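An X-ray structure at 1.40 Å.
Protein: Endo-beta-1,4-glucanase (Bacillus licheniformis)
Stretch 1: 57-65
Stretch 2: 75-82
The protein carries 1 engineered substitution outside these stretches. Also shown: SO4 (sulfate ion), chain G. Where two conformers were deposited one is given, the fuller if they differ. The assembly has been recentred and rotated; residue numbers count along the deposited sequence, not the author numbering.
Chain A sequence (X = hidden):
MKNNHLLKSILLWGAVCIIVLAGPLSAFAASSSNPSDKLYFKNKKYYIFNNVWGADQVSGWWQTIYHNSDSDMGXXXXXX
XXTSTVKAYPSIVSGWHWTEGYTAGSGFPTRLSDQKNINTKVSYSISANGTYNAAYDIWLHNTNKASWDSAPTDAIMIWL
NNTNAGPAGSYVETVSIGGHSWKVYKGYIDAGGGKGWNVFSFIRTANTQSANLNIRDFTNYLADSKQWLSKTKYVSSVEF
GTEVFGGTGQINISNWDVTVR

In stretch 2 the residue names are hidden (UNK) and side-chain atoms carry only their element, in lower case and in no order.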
# COMPACT_ATOMS: atom_id res chain seq x y z
N GLN A 57 -11.10 -6.37 17.05
CA GLN A 57 -11.06 -7.81 16.92
C GLN A 57 -11.18 -8.33 15.50
O GLN A 57 -11.42 -9.53 15.29
CB GLN A 57 -12.14 -8.45 17.81
CG GLN A 57 -12.01 -8.11 19.29
CD GLN A 57 -13.02 -8.84 20.11
OE1 GLN A 57 -14.11 -8.35 20.32
NE2 GLN A 57 -12.66 -10.02 20.57
N VAL A 58 -10.98 -7.45 14.53
CA VAL A 58 -11.00 -7.82 13.11
C VAL A 58 -9.73 -7.37 12.40
O VAL A 58 -9.02 -6.50 12.89
CB VAL A 58 -12.27 -7.36 12.38
CG1 VAL A 58 -13.55 -8.00 13.04
CG2 VAL A 58 -12.40 -5.84 12.37
N SER A 59 -9.50 -7.93 11.23
CA SER A 59 -8.30 -7.64 10.47
C SER A 59 -8.63 -7.62 8.97
O SER A 59 -9.75 -7.93 8.58
CB SER A 59 -7.20 -8.67 10.78
OG SER A 59 -5.96 -8.32 10.20
N GLY A 60 -7.67 -7.25 8.16
CA GLY A 60 -7.87 -7.21 6.74
C GLY A 60 -8.49 -5.95 6.20
O GLY A 60 -8.90 -5.92 5.04
N TRP A 61 -8.62 -4.94 7.04
CA TRP A 61 -9.42 -3.78 6.73
C TRP A 61 -8.60 -2.55 6.41
O TRP A 61 -7.41 -2.45 6.74
CB TRP A 61 -10.35 -3.47 7.92
CG TRP A 61 -9.68 -3.15 9.20
CD1 TRP A 61 -9.45 -4.00 10.27
CD2 TRP A 61 -9.27 -1.84 9.64
NE1 TRP A 61 -8.90 -3.29 11.31
CE2 TRP A 61 -8.78 -1.97 10.96
CE3 TRP A 61 -9.33 -0.58 9.07
CZ2 TRP A 61 -8.37 -0.87 11.68
CZ3 TRP A 61 -8.91 0.50 9.80
CH2 TRP A 61 -8.44 0.34 11.10
N TRP A 62 -9.27 -1.60 5.75
CA TRP A 62 -8.70 -0.29 5.56
C TRP A 62 -9.85 0.73 5.48
O TRP A 62 -10.99 0.37 5.18
CB TRP A 62 -7.76 -0.22 4.36
CG TRP A 62 -8.22 -0.76 3.13
CD1 TRP A 62 -7.93 -2.01 2.61
CD2 TRP A 62 -9.04 -0.14 2.21
NE1 TRP A 62 -8.49 -2.16 1.42
CE2 TRP A 62 -9.20 -1.05 1.12
CE3 TRP A 62 -9.67 1.08 2.16
CZ2 TRP A 62 -9.95 -0.76 0.02
CZ3 TRP A 62 -10.41 1.37 1.03
CH2 TRP A 62 -10.56 0.45 -0.00
N GLN A 63 -9.54 1.99 5.77
CA GLN A 63 -10.52 3.06 5.72
C GLN A 63 -9.81 4.37 5.56
O GLN A 63 -8.90 4.68 6.32
CB GLN A 63 -11.39 3.07 6.99
CG GLN A 63 -12.59 3.99 6.92
CD GLN A 63 -13.48 3.81 8.13
OE1 GLN A 63 -14.31 2.89 8.16
NE2 GLN A 63 -13.26 4.60 9.17
N THR A 64 -10.23 5.12 4.54
CA THR A 64 -9.60 6.39 4.14
C THR A 64 -10.67 7.48 4.10
O THR A 64 -11.70 7.28 3.44
CB THR A 64 -8.99 6.21 2.74
OG1 THR A 64 -7.86 5.30 2.86
CG2 THR A 64 -8.55 7.55 2.04
N ILE A 65 -10.41 8.60 4.73
CA ILE A 65 -11.24 9.78 4.66
C ILE A 65 -10.63 10.77 3.67
O ILE A 65 -9.42 10.85 3.56
CB ILE A 65 -11.47 10.42 6.04
CG1 ILE A 65 -10.17 10.79 6.77
CG2 ILE A 65 -12.38 9.51 6.89
CD1 ILE A 65 -10.34 11.71 7.99
N UNK A 75 -15.45 9.10 2.08
CA UNK A 75 -14.58 8.07 2.62
C UNK A 75 -14.79 6.77 1.86
O UNK A 75 -15.81 6.59 1.22
c UNK A 75 -16.74 10.26 5.29
c UNK A 75 -16.90 6.67 4.77
c UNK A 75 -19.23 9.11 6.01
n UNK A 75 -18.13 7.00 5.25
c UNK A 75 -14.72 7.89 4.13
c UNK A 75 -17.79 11.03 5.77
c UNK A 75 -18.19 8.34 5.52
c UNK A 75 -16.95 8.88 5.13
c UNK A 75 -16.14 7.80 4.63
c UNK A 75 -19.01 10.45 6.13
N UNK A 76 -13.78 5.91 1.94
CA UNK A 76 -13.67 4.68 1.22
C UNK A 76 -13.29 3.62 2.27
O UNK A 76 -12.49 3.90 3.15
c UNK A 76 -12.56 4.88 0.17
c UNK A 76 -12.54 3.71 -0.80
c UNK A 76 -12.75 6.28 -0.56
N UNK A 77 -13.82 2.42 2.15
CA UNK A 77 -13.60 1.41 3.18
C UNK A 77 -13.58 -0.01 2.65
O UNK A 77 -14.12 -0.32 1.57
c UNK A 77 -17.15 1.99 3.41
c UNK A 77 -19.50 1.78 2.75
c UNK A 77 -16.10 1.11 3.83
n UNK A 77 -17.95 -0.08 3.37
c UNK A 77 -14.70 1.49 4.26
c UNK A 77 -18.45 3.93 2.82
c UNK A 77 -16.63 -0.14 3.79
c UNK A 77 -19.56 3.12 2.61
c UNK A 77 -17.24 3.37 3.23
c UNK A 77 -18.29 1.22 3.14
N UNK A 78 -12.98 -0.87 3.46
CA UNK A 78 -13.04 -2.30 3.29
C UNK A 78 -13.00 -2.98 4.64
O UNK A 78 -12.01 -2.85 5.36
c UNK A 78 -11.81 -2.76 2.49
n UNK A 78 -10.55 -4.79 2.55
c UNK A 78 -11.73 -4.24 2.34
o UNK A 78 -12.72 -4.90 2.09
N UNK A 79 -14.11 -3.64 5.00
CA UNK A 79 -14.36 -4.21 6.34
C UNK A 79 -14.77 -5.69 6.12
O UNK A 79 -15.95 -6.04 6.15
c UNK A 79 -15.12 -0.93 7.09
c UNK A 79 -12.51 -2.31 10.53
c UNK A 79 -13.35 -2.83 9.57
c UNK A 79 -14.88 -2.16 7.60
c UNK A 79 -12.23 -0.95 10.56
c UNK A 79 -13.96 -1.97 8.67
c UNK A 79 -13.66 -0.60 8.73
c UNK A 79 -15.42 -3.45 7.12
n UNK A 79 -14.40 0.03 7.78
c UNK A 79 -12.80 -0.09 9.69
N UNK A 80 -13.80 -6.59 5.85
CA UNK A 80 -14.21 -7.97 5.59
C UNK A 80 -14.66 -8.73 6.84
O UNK A 80 -13.84 -9.25 7.60
c UNK A 80 -12.09 -7.48 4.57
c UNK A 80 -12.37 -6.42 5.59
c UNK A 80 -12.98 -8.60 4.93
N UNK A 81 -15.96 -8.82 7.04
CA UNK A 81 -16.55 -9.49 8.19
C UNK A 81 -18.05 -9.73 7.95
O UNK A 81 -18.72 -8.90 7.34
c UNK A 81 -16.43 -8.60 9.43
o UNK A 81 -17.02 -9.23 10.59
N UNK A 82 -18.54 -10.83 8.49
CA UNK A 82 -19.96 -11.17 8.43
C UNK A 82 -20.74 -10.82 9.69
O UNK A 82 -21.96 -11.04 9.73
c UNK A 82 -20.16 -12.64 8.10
c UNK A 82 -19.62 -13.57 9.16
n UNK A 82 -18.95 -14.66 8.75
o UNK A 82 -19.82 -13.33 10.37
S SO4 G . -8.95 -10.60 19.91
O1 SO4 G . -8.69 -9.70 18.80
O2 SO4 G . -9.62 -9.97 21.05
O3 SO4 G . -9.98 -11.42 19.24
O4 SO4 G . -7.94 -11.59 20.28
O HOH W 1 -12.39 -7.01 9.04
O HOH W 2 -8.59 -7.10 2.63

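Position 75, already within the second strand, has ten side-chain atoms: one carbon, then fused five- and six-membered rings holding eight carbons and one nitrogen. The first side-chain carbon lies 4.0 Å from CG2 of Ile65, so contact is made near the root of the side chain, while the rings lead away from stretch 1. The fused rings are an indole, so the residue is Trp75. It faces Ile65 in a non-hydrogen-bonded pair.

Position 76 has three side-chain carbons, one carrying the other two, and one branch carbon lies 3.7 Å from CZ3 of Trp62, at the edge of that indole. This is a beta-branched valine, Val76. Its backbone closes a complete ring of hydrogen bonds with Thr64, N of Thr64 to O of Val76 at 2.9 Å and N of Val76 to O of Thr64 at 2.9 Å. The side chain lies on the same face as Thr64 and Trp62.

Position 77 again shows one carbon followed by fused rings of eight carbons and one nitrogen, and that first carbon is 4.2 Å from OE1 of Gln63; hence Trp77. It pairs with Gln63 without backbone hydrogen bonds, and its CA, 3.4 Å from O of Trp62, makes a CA-H...O contact instead.

At position 78 there are two carbons, the second carrying one oxygen and one nitrogen. The first carbon sits over the five-membered ring of Trp62, 3.6 Å from its centroid, a CH-pi contact. Four atoms ending in a carboxamide make Asn78. Here the backbone pair with Trp62 is hydrogen-bonded both ways, N of Trp62 to O of Asn78 at 3.0 Å and N of Asn78 to O of Trp62 at 2.9 Å. A water accepts a weak hydrogen bond from ND2 of Asn78 and donates one to O of Gly60.

Position 79 carries a third indole, one carbon and then nine ring atoms including one nitrogen. The ring nitrogen lies 2.9 Å from OE1 of Gln63, to which it donates a hydrogen bond. This is Trp79. Its CB points away from stretch 1, yet the rings return to it. The six-membered ring stacks, offset, on the five-membered ring of Trp61, the planes 18° apart. CG2 of Val58 meets the ring edge, 4.0 Å from CZ3 of Trp79.

Position 80 has three carbons closing a ring onto the backbone nitrogen, and the one bonded to that nitrogen packs 3.5 Å from O of Gly60, so it is Pro80. A water bridges O of Pro80 and O of Ser59.

Position 81, one carbon then one oxygen, the oxygen 4.4 Å from CG1 of Val58, is Ser81. Position 82, two carbons with an oxygen and a nitrogen on the second, touches nothing on stretch 1 and is Asn82.

The rule is antiparallel pairing with alternating faces. Backbone hydrogen bonds at Trp62 and Thr64 set the register, and Trp79 extends the contact beyond the ladder by joining one polar bond to broad aromatic packing.

Stretch 2, residues 75-82: WVWNWPSN
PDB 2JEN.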